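Local coordinates for thiazoline oxidase/subtilisin-like protease (Prochloron didemni, PDB 4H6X), which probably cleaves and macrocyclises precursor peptides as a subtilisin-like, transamidating protease in the maturation of patellamides, at residues M288-Q291 against V292-G295; E66-P70 against E71-A75. All coordinates share one frame; numbering follows the deposited sequence.

Contact 1 of 2, residues M288-Q291 against V292-G295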
loop_
_atom_site.group_PDB
_atom_site.type_symbol
_atom_site.label_atom_id
_atom_site.label_comp_id
_atom_site.label_asym_id
_atom_site.label_seq_id
_atom_site.Cartn_x
_atom_site.Cartn_y
_atom_site.Cartn_z
ATOM N N MET A 288 -2.200 14.289 2.290
ATOM C CA MET A 288 -3.431 14.547 3.022
ATOM C C MET A 288 -3.154 14.980 4.468
ATOM O O MET A 288 -3.843 15.857 4.994
ATOM C CB MET A 288 -4.355 13.315 3.028
ATOM C CG MET A 288 -4.902 12.893 1.679
ATOM S SD MET A 288 -6.026 11.487 1.895
ATOM C CE MET A 288 -6.578 11.299 0.200
ATOM N N SER A 289 -2.166 14.367 5.113
ATOM C CA SER A 289 -1.791 14.770 6.474
ATOM C C SER A 289 -1.394 16.252 6.546
ATOM O O SER A 289 -1.713 16.955 7.511
ATOM C CB SER A 289 -0.660 13.885 6.996
ATOM O OG SER A 289 -1.105 12.545 7.062
ATOM N N LEU A 290 -0.717 16.711 5.505
ATOM C CA LEU A 290 -0.260 18.095 5.395
ATOM C C LEU A 290 -1.431 19.066 5.169
ATOM O O LEU A 290 -1.400 20.201 5.644
ATOM C CB LEU A 290 0.756 18.183 4.265
ATOM C CG LEU A 290 2.015 19.019 4.439
ATOM C CD1 LEU A 290 2.644 18.800 5.813
ATOM C CD2 LEU A 290 2.973 18.651 3.317
ATOM N N GLN A 291 -2.468 18.608 4.462
ATOM C CA GLN A 291 -3.705 19.376 4.316
ATOM C C GLN A 291 -4.333 19.625 5.683
ATOM O O GLN A 291 -4.653 20.771 6.019
ATOM C CB GLN A 291 -4.697 18.668 3.386
ATOM C CG GLN A 291 -4.332 18.704 1.907
ATOM C CD GLN A 291 -5.276 17.867 1.049
ATOM O OE1 GLN A 291 -5.867 16.890 1.522
ATOM N NE2 GLN A 291 -5.414 18.241 -0.221
ATOM N N VAL A 292 -4.483 18.553 6.467
ATOM C CA VAL A 292 -4.966 18.629 7.856
ATOM C C VAL A 292 -4.067 19.498 8.748
ATOM O O VAL A 292 -4.572 20.266 9.569
ATOM C CB VAL A 292 -5.124 17.223 8.496
ATOM C CG1 VAL A 292 -5.604 17.326 9.939
ATOM C CG2 VAL A 292 -6.096 16.378 7.697
ATOM N N GLN A 293 -2.749 19.376 8.586
ATOM C CA GLN A 293 -1.785 20.171 9.365
ATOM C C GLN A 293 -1.964 21.674 9.147
ATOM O O GLN A 293 -1.817 22.462 10.080
ATOM C CB GLN A 293 -0.344 19.771 9.034
ATOM C CG GLN A 293 0.723 20.553 9.797
ATOM C CD GLN A 293 2.134 20.085 9.490
ATOM O OE1 GLN A 293 2.486 18.925 9.728
ATOM N NE2 GLN A 293 2.952 20.987 8.959
ATOM N N GLN A 294 -2.284 22.058 7.915
ATOM C CA GLN A 294 -2.466 23.462 7.567
ATOM C C GLN A 294 -3.890 23.948 7.833
ATOM O O GLN A 294 -4.311 24.971 7.291
ATOM C CB GLN A 294 -2.044 23.707 6.117
ATOM C CG GLN A 294 -0.562 23.436 5.888
ATOM C CD GLN A 294 -0.078 23.854 4.516
ATOM O OE1 GLN A 294 -0.845 24.363 3.694
ATOM N NE2 GLN A 294 1.209 23.640 4.257
ATOM N N GLY A 295 -4.618 23.211 8.673
ATOM C CA GLY A 295 -5.997 23.549 9.037
ATOM C C GLY A 295 -7.032 23.237 7.965
ATOM O O GLY A 295 -8.232 23.204 8.243
#
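A chi1 of 179° turns CG1 of Val-292 away from its backbone N and leaves the other methyl, CG2, beside that nitrogen, where it rests 3.6 Å from Met-288 O, the carbonyl oxygen one turn back. Gln-294 sets CG next to its backbone N (chi1 -63°), which brings the first methylenes of this extended chain over the preceding turn, with CG 3.4 Å from Leu-290 O. Leu-290 and Gln-293 run alongside each other in the same direction, and Leu-290 CD1 packs 3.9 Å from Gln-293 CD.

The backbone records how helix 273-293 ends. Val-292 N donates almost straight to Met-288 O (3.1 Å, 171° at the hydrogen), and Gln-293 N reaches Ser-289 O at 2.8 Å. Gln-294 N then bonds to Leu-290 O at 3.1 Å and also weakly to Gln-291 O as the chain leaves helical angles at Gln-294. Gly-295, at positive phi, carries the chain onward. Beyond the segments, Leu-290 packs on Met-336 and Phe-340 of helix 332-340, while Gln-291 OE1 accepts from Asp-299 N, just ahead of helix 300-309.

The chemistry is that of an orderly C-terminal turn: the last amides take up the carbonyl oxygens of the turn before, and aliphatic carbons flank those oxygens.

Contact 2 of 2, residues E66-P70 against E71-A75; sequences EPITP and EDYAA
Glu-71 folds back over the residues before it: bent at chi2 (64°), its carboxylate returns toward the helix start, with OE1 3.4 Å from Thr-69 CB and OE2 near Pro-70 CB. These are contacts with carbon, not bonds to a donor.

Asp-72 N donates to Thr-69 OG1 at 3.1 Å, a capping bond to the side chain of Thr-69, the N-cap residue of helix 70-82. The hydroxyl gets there by lying between the backbone N and the carbonyl carbon of its own residue (chi1 63°). Asp-72 answers through water: one molecule links its OD1 to Thr-69 OG1, and a second donates to OD2 and accepts from Thr-69 N. Where a capping box would have a direct bond from Thr-69 N, a water stands between. Asp-72 OD2 also bonds to Thr-100 OG1.

Tyr-73 N closes the first turn on Thr-69 O (3.3 Å). Its ring crosses Ile-68 at about a right angle and takes the methyl CG2 over one face in a CH-pi contact, 4.0 Å from the centroid, while Ile-68 CB meets CE2 at 3.6 Å. The phenol oxygen bonds to Asn-107 ND2 on helix 101-118. Replacing the ring by an alanine side chain is likely to leave Ile-68 CG2 without the face it packs on and Asn-107 ND2 without its phenol partner.

Ala-74 N follows with a 2.8 Å bond to Pro-70 O. Two carboxylates in the first turn of a helix would be expected to interact favourably with its dipole, so the start is likely stabilised by charge as well as by the cap.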
loop_
_atom_site.group_PDB
_atom_site.type_symbol
_atom_site.label_atom_id
_atom_site.label_comp_id
_atom_site.label_asym_id
_atom_site.label_seq_id
_atom_site.Cartn_x
_atom_site.Cartn_y
_atom_site.Cartn_z
ATOM N N GLU A 66 -9.720 -20.927 9.628
ATOM C CA GLU A 66 -8.770 -21.405 10.625
ATOM C C GLU A 66 -7.463 -20.616 10.544
ATOM O O GLU A 66 -6.947 -20.380 9.444
ATOM C CB GLU A 66 -8.508 -22.907 10.456
ATOM C CG GLU A 66 -9.538 -23.795 11.145
ATOM C CD GLU A 66 -9.587 -23.567 12.647
ATOM O OE1 GLU A 66 -8.638 -23.989 13.348
ATOM O OE2 GLU A 66 -10.572 -22.953 13.127
ATOM N N PRO A 67 -6.931 -20.195 11.705
ATOM C CA PRO A 67 -5.623 -19.549 11.729
ATOM C C PRO A 67 -4.576 -20.444 11.072
ATOM O O PRO A 67 -4.686 -21.664 11.135
ATOM C CB PRO A 67 -5.335 -19.372 13.228
ATOM C CG PRO A 67 -6.268 -20.311 13.924
ATOM C CD PRO A 67 -7.494 -20.331 13.060
ATOM N N ILE A 68 -3.614 -19.824 10.396
ATOM C CA ILE A 68 -2.532 -20.527 9.722
ATOM C C ILE A 68 -1.404 -20.687 10.737
ATOM O O ILE A 68 -1.066 -19.727 11.426
ATOM C CB ILE A 68 -2.016 -19.724 8.500
ATOM C CG1 ILE A 68 -3.173 -19.319 7.565
ATOM C CG2 ILE A 68 -0.900 -20.481 7.765
ATOM C CD1 ILE A 68 -3.497 -20.313 6.475
ATOM N N THR A 69 -0.823 -21.886 10.824
ATOM C CA THR A 69 0.255 -22.141 11.792
ATOM C C THR A 69 1.542 -21.392 11.420
ATOM O O THR A 69 1.776 -21.101 10.235
ATOM C CB THR A 69 0.589 -23.649 11.944
ATOM O OG1 THR A 69 1.075 -24.167 10.705
ATOM C CG2 THR A 69 -0.627 -24.446 12.384
ATOM N N PRO A 70 2.377 -21.069 12.431
ATOM C CA PRO A 70 3.700 -20.525 12.126
ATOM C C PRO A 70 4.499 -21.465 11.223
ATOM O O PRO A 70 5.235 -21.005 10.348
ATOM C CB PRO A 70 4.356 -20.404 13.508
ATOM C CG PRO A 70 3.210 -20.255 14.454
ATOM C CD PRO A 70 2.102 -21.090 13.881
ATOM N N GLU A 71 4.328 -22.776 11.415
ATOM C CA GLU A 71 5.050 -23.768 10.619
ATOM C C GLU A 71 4.707 -23.648 9.135
ATOM O O GLU A 71 5.586 -23.748 8.278
ATOM C CB GLU A 71 4.772 -25.195 11.128
ATOM C CG GLU A 71 5.262 -25.492 12.549
ATOM C CD GLU A 71 4.581 -24.668 13.622
ATOM O OE1 GLU A 71 3.333 -24.637 13.688
ATOM O OE2 GLU A 71 5.305 -24.035 14.415
ATOM N N ASP A 72 3.430 -23.413 8.834
ATOM C CA ASP A 72 3.007 -23.199 7.450
ATOM C C ASP A 72 3.657 -21.943 6.849
ATOM O O ASP A 72 4.174 -21.983 5.730
ATOM C CB ASP A 72 1.487 -23.161 7.342
ATOM C CG ASP A 72 0.876 -24.546 7.248
ATOM O OD1 ASP A 72 1.590 -25.535 7.520
ATOM O OD2 ASP A 72 -0.310 -24.652 6.886
ATOM N N TYR A 73 3.675 -20.848 7.601
ATOM C CA TYR A 73 4.362 -19.649 7.123
ATOM C C TYR A 73 5.857 -19.916 6.907
ATOM O O TYR A 73 6.414 -19.521 5.885
ATOM C CB TYR A 73 4.134 -18.462 8.058
ATOM C CG TYR A 73 2.742 -17.846 7.954
ATOM C CD1 TYR A 73 2.301 -17.244 6.765
ATOM C CD2 TYR A 73 1.870 -17.854 9.049
ATOM C CE1 TYR A 73 1.036 -16.676 6.676
ATOM C CE2 TYR A 73 0.599 -17.288 8.970
ATOM C CZ TYR A 73 0.188 -16.695 7.784
ATOM O OH TYR A 73 -1.075 -16.129 7.700
ATOM N N ALA A 74 6.487 -20.625 7.852
ATOM C CA ALA A 74 7.924 -20.935 7.764
ATOM C C ALA A 74 8.240 -21.738 6.524
ATOM O O ALA A 74 9.262 -21.511 5.887
ATOM C CB ALA A 74 8.414 -21.662 9.019
ATOM N N ALA A 75 7.353 -22.670 6.178
ATOM C CA ALA A 75 7.495 -23.458 4.968
ATOM C C ALA A 75 7.459 -22.576 3.714
ATOM O O ALA A 75 8.288 -22.714 2.816
ATOM C CB ALA A 75 6.421 -24.531 4.908
HETATM O O HOH W 1 0.709 -26.795 9.954
HETATM O O HOH W 2 -2.020 -23.784 9.055
#

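From the N terminus, the chain leaves strand 53-56, at one edge of the seven-stranded parallel sheet, and runs through a loop to contact 2, where that loop becomes helix 70-82 and is fastened against helix 101-118. Much later comes contact 1, where helix 273-293, whose other end carries the serine of the probable catalytic triad, finishes and the chain turns toward helix 300-309, with helix 332-340 alongside. Each contact is local, so neither closes a long loop; they follow in series without nesting or crossing. Their centres stand about 41 Å apart on opposite sides of the chain's centre. One marks a helix start, the other a helix end.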